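Local structure of TssK (Serratia sp. FS14, 5Y0E) at the interface of chains A and B. The protein is a structural component of the bacterial type VI secretion system baseplate and probably works as a trimer that docks other secretion-system parts. Sequence-based numbering; all coordinates share one arbitrary frame. Chains: chain A/B, TssK.

Contacts 1 and 2 are neighbouring patches of one seam between chains A and B, their C-alpha centres about 7 Å apart, and they share A:Glu28, A:Pro74 and B:Tyr30. Helix 17-37 of both chains contributes to each, the two copies running nearly parallel, so that B:Tyr30 lies between the A helix and strand 74-78. Contact 1 continues toward the C-terminal end of the B helix, contact 2 toward its N-terminal part and the short strand 6-7. The same helix thus presents different residues from each chain, as expected of a trimer closed by repeated, non-two-fold contacts.

Contact 1: the interface of chains A and B. Residues chain A 28, 32, 72, 74; chain B 30, 33-34.
A:Gly72, in a loop ahead of strand 74-78, takes a positive phi (106°) and offers its carbonyl to B:Trp34, which sits near the C-terminal end of helix 17-37. This is a subunit interface in TssK, of the VasE/ImpJ family of type VI secretion proteins. The indole N-H, NE1 of B:Trp34, gives a hydrogen bond of 2.9 Å to A:Gly72 O, fairly straight at 156° at the hydrogen. The oxygen lies at the indole edge, close to the ring plane, so the bond probably helps set the turn of the indole about its CB-CG bond.

One helical turn earlier, B:Tyr30 reaches into chain A with its ring clamped on both faces. A:Pro74 covers one face, CG standing 4.0 Å from the ring centroid. From the opposite face comes the aliphatic stem of A:Glu28, whose CG is 3.8 Å from that centroid, while its carboxylate lies nearly parallel to the ring. The phenol gets there because CG of B:Tyr30 is anti to the backbone N (chi1 -173°), which sends the side chain across the gap toward the A helix.

A:Arg32, one turn beyond A:Glu28, passes the phenol end: its NE is 3.6 Å from B:Tyr30 OH, a van der Waals approach in which the guanidinium is steeply turned against the ring. The proline also bridges the two aromatic groups, its CG lying 3.9 Å from CD1 of B:Trp34.

Contact 2: the interface of chains A and B. Residues chain A 24, 28, 74, 124; chain B 6, 26, 30.
This is a mixed polar and apolar part of the interface between two TssK subunits, where strand 6-7 and helix 17-37 of chain B meet helix 17-37 and strand 124-131 of chain A; it probably helps hold neighbouring subunits of the trimer together. B:Tyr26 gives its phenol hydrogen to the carboxylate of A:Glu28, with OH 2.5 Å from OE2, a short bond. The phenol approaches OE2 from above the carboxylate plane, 35° out of it, and the carboxylate stands almost perpendicular to the ring, its oxygen at the ring's edge.

The same carboxylate faces B:Lys6, whose NZ forms a long salt bridge of 3.8 Å to OE2 of A:Glu28. B:Lys6 is fully extended, with CG anti to the backbone N (chi1 -177°), which carries the ammonium from strand 6-7 across to the A helix. Its base packs within chain B: CB sits 3.6 Å above the plane of the B:Tyr26 ring, over its centre, and so may steady the phenol that binds the glutamate.

A:Glu24 slides past the lysine in the opposite direction; its OE2 is 4.1 Å from B:Lys6 NZ, and the second negative charge may favour the ammonium's position electrostatically. The lysine chain crosses A:Tyr124 at about a right angle, its CD standing over one face of the ring at the phenol end, 3.8 Å from CZ of A:Tyr124.

Contact 1: the interface of chains A and B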
# COMPACT_ATOMS: atom_id res chain seq x y z
N GLU A 28 10.83 19.26 24.23
CA GLU A 28 10.12 17.99 24.10
C GLU A 28 8.77 18.21 23.46
O GLU A 28 8.38 17.47 22.57
CB GLU A 28 9.97 17.33 25.47
CG GLU A 28 11.00 16.27 25.77
CD GLU A 28 11.20 16.05 27.25
OE1 GLU A 28 10.28 16.39 28.01
OE2 GLU A 28 12.26 15.55 27.66
N ARG A 32 7.32 16.63 19.97
CA ARG A 32 6.13 15.81 20.09
C ARG A 32 5.01 16.37 19.24
O ARG A 32 4.27 15.62 18.61
CB ARG A 32 5.72 15.75 21.55
CG ARG A 32 5.73 14.37 22.12
CD ARG A 32 5.02 14.32 23.46
NE ARG A 32 5.66 15.18 24.44
CZ ARG A 32 5.15 16.32 24.87
NH1 ARG A 32 3.99 16.73 24.42
NH2 ARG A 32 5.81 17.03 25.76
N GLY A 72 3.13 10.27 24.05
CA GLY A 72 4.16 10.79 23.17
C GLY A 72 5.57 10.43 23.58
O GLY A 72 6.51 10.78 22.87
N PRO A 74 8.86 8.59 23.91
CA PRO A 74 9.65 7.47 23.41
C PRO A 74 10.41 6.78 24.52
O PRO A 74 10.72 7.39 25.54
CB PRO A 74 10.62 8.13 22.43
CG PRO A 74 10.71 9.53 22.88
CD PRO A 74 9.41 9.89 23.50
N TYR B 30 15.96 11.90 21.43
CA TYR B 30 14.55 11.96 21.57
C TYR B 30 13.88 12.16 20.24
O TYR B 30 12.95 11.49 19.91
CB TYR B 30 14.21 13.10 22.49
CG TYR B 30 12.77 13.24 22.89
CD1 TYR B 30 11.85 13.74 22.02
CD2 TYR B 30 12.36 12.91 24.15
CE1 TYR B 30 10.54 13.87 22.39
CE2 TYR B 30 11.07 13.06 24.53
CZ TYR B 30 10.16 13.53 23.65
OH TYR B 30 8.87 13.67 24.04
N ASN B 33 14.57 9.20 17.91
CA ASN B 33 13.80 8.04 18.23
C ASN B 33 12.40 8.22 17.72
O ASN B 33 11.79 7.28 17.31
CB ASN B 33 13.77 7.81 19.72
CG ASN B 33 15.02 7.15 20.22
OD1 ASN B 33 15.83 6.69 19.45
ND2 ASN B 33 15.19 7.13 21.51
N TRP B 34 11.89 9.43 17.78
CA TRP B 34 10.56 9.69 17.30
C TRP B 34 10.50 9.55 15.81
O TRP B 34 9.56 9.05 15.27
CB TRP B 34 10.14 11.09 17.66
CG TRP B 34 8.97 11.15 18.48
CD1 TRP B 34 8.94 11.25 19.80
CD2 TRP B 34 7.62 11.15 18.05
NE1 TRP B 34 7.67 11.29 20.25
CE2 TRP B 34 6.83 11.23 19.19
CE3 TRP B 34 7.00 11.09 16.82
CZ2 TRP B 34 5.47 11.25 19.13
CZ3 TRP B 34 5.67 11.10 16.77
CH2 TRP B 34 4.91 11.19 17.91

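Contact 2: the interface of chains A and B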
# COMPACT_ATOMS: atom_id res chain seq x y z
N GLU A 24 13.59 22.04 28.63
CA GLU A 24 13.45 20.68 28.13
C GLU A 24 11.98 20.35 27.89
O GLU A 24 11.64 19.70 26.90
CB GLU A 24 14.11 19.68 29.08
CG GLU A 24 15.63 19.60 28.92
CD GLU A 24 16.36 18.60 29.83
OE1 GLU A 24 17.42 18.07 29.43
OE2 GLU A 24 15.88 18.33 30.96
N GLU A 28 10.83 19.26 24.23
CA GLU A 28 10.12 17.99 24.10
C GLU A 28 8.77 18.21 23.46
O GLU A 28 8.38 17.47 22.57
CB GLU A 28 9.97 17.33 25.47
CG GLU A 28 11.00 16.27 25.77
CD GLU A 28 11.20 16.05 27.25
OE1 GLU A 28 10.28 16.39 28.01
OE2 GLU A 28 12.26 15.55 27.66
N PRO A 74 8.86 8.59 23.91
CA PRO A 74 9.65 7.47 23.41
C PRO A 74 10.41 6.78 24.52
O PRO A 74 10.72 7.39 25.54
CB PRO A 74 10.62 8.13 22.43
CG PRO A 74 10.71 9.53 22.88
CD PRO A 74 9.41 9.89 23.50
N TYR A 124 10.38 10.28 36.33
CA TYR A 124 11.77 9.92 36.34
C TYR A 124 12.34 9.58 37.69
O TYR A 124 11.88 10.05 38.70
CB TYR A 124 12.58 11.06 35.75
CG TYR A 124 12.35 11.28 34.29
CD1 TYR A 124 13.10 10.62 33.36
CD2 TYR A 124 11.40 12.15 33.85
CE1 TYR A 124 12.90 10.81 32.03
CE2 TYR A 124 11.19 12.35 32.51
CZ TYR A 124 11.95 11.68 31.61
OH TYR A 124 11.76 11.86 30.29
N LYS B 6 18.24 11.72 30.10
CA LYS B 6 17.88 13.09 30.41
C LYS B 6 18.62 13.57 31.65
O LYS B 6 18.78 12.84 32.62
CB LYS B 6 16.37 13.19 30.60
CG LYS B 6 15.86 14.56 30.85
CD LYS B 6 14.37 14.57 30.97
CE LYS B 6 13.88 15.98 31.26
NZ LYS B 6 12.40 16.15 31.41
N TYR B 26 20.62 13.95 24.59
CA TYR B 26 19.36 13.33 24.94
C TYR B 26 18.24 13.86 24.07
O TYR B 26 17.42 13.10 23.56
CB TYR B 26 19.06 13.56 26.42
CG TYR B 26 17.59 13.51 26.72
CD1 TYR B 26 16.92 12.31 26.82
CD2 TYR B 26 16.87 14.67 26.88
CE1 TYR B 26 15.58 12.26 27.07
CE2 TYR B 26 15.54 14.64 27.14
CZ TYR B 26 14.90 13.43 27.23
OH TYR B 26 13.56 13.42 27.48
N TYR B 30 15.96 11.90 21.43
CA TYR B 30 14.55 11.96 21.57
C TYR B 30 13.88 12.16 20.24
O TYR B 30 12.95 11.49 19.91
CB TYR B 30 14.21 13.10 22.49
CG TYR B 30 12.77 13.24 22.89
CD1 TYR B 30 11.85 13.74 22.02
CD2 TYR B 30 12.36 12.91 24.15
CE1 TYR B 30 10.54 13.87 22.39
CE2 TYR B 30 11.07 13.06 24.53
CZ TYR B 30 10.16 13.53 23.65
OH TYR B 30 8.87 13.67 24.04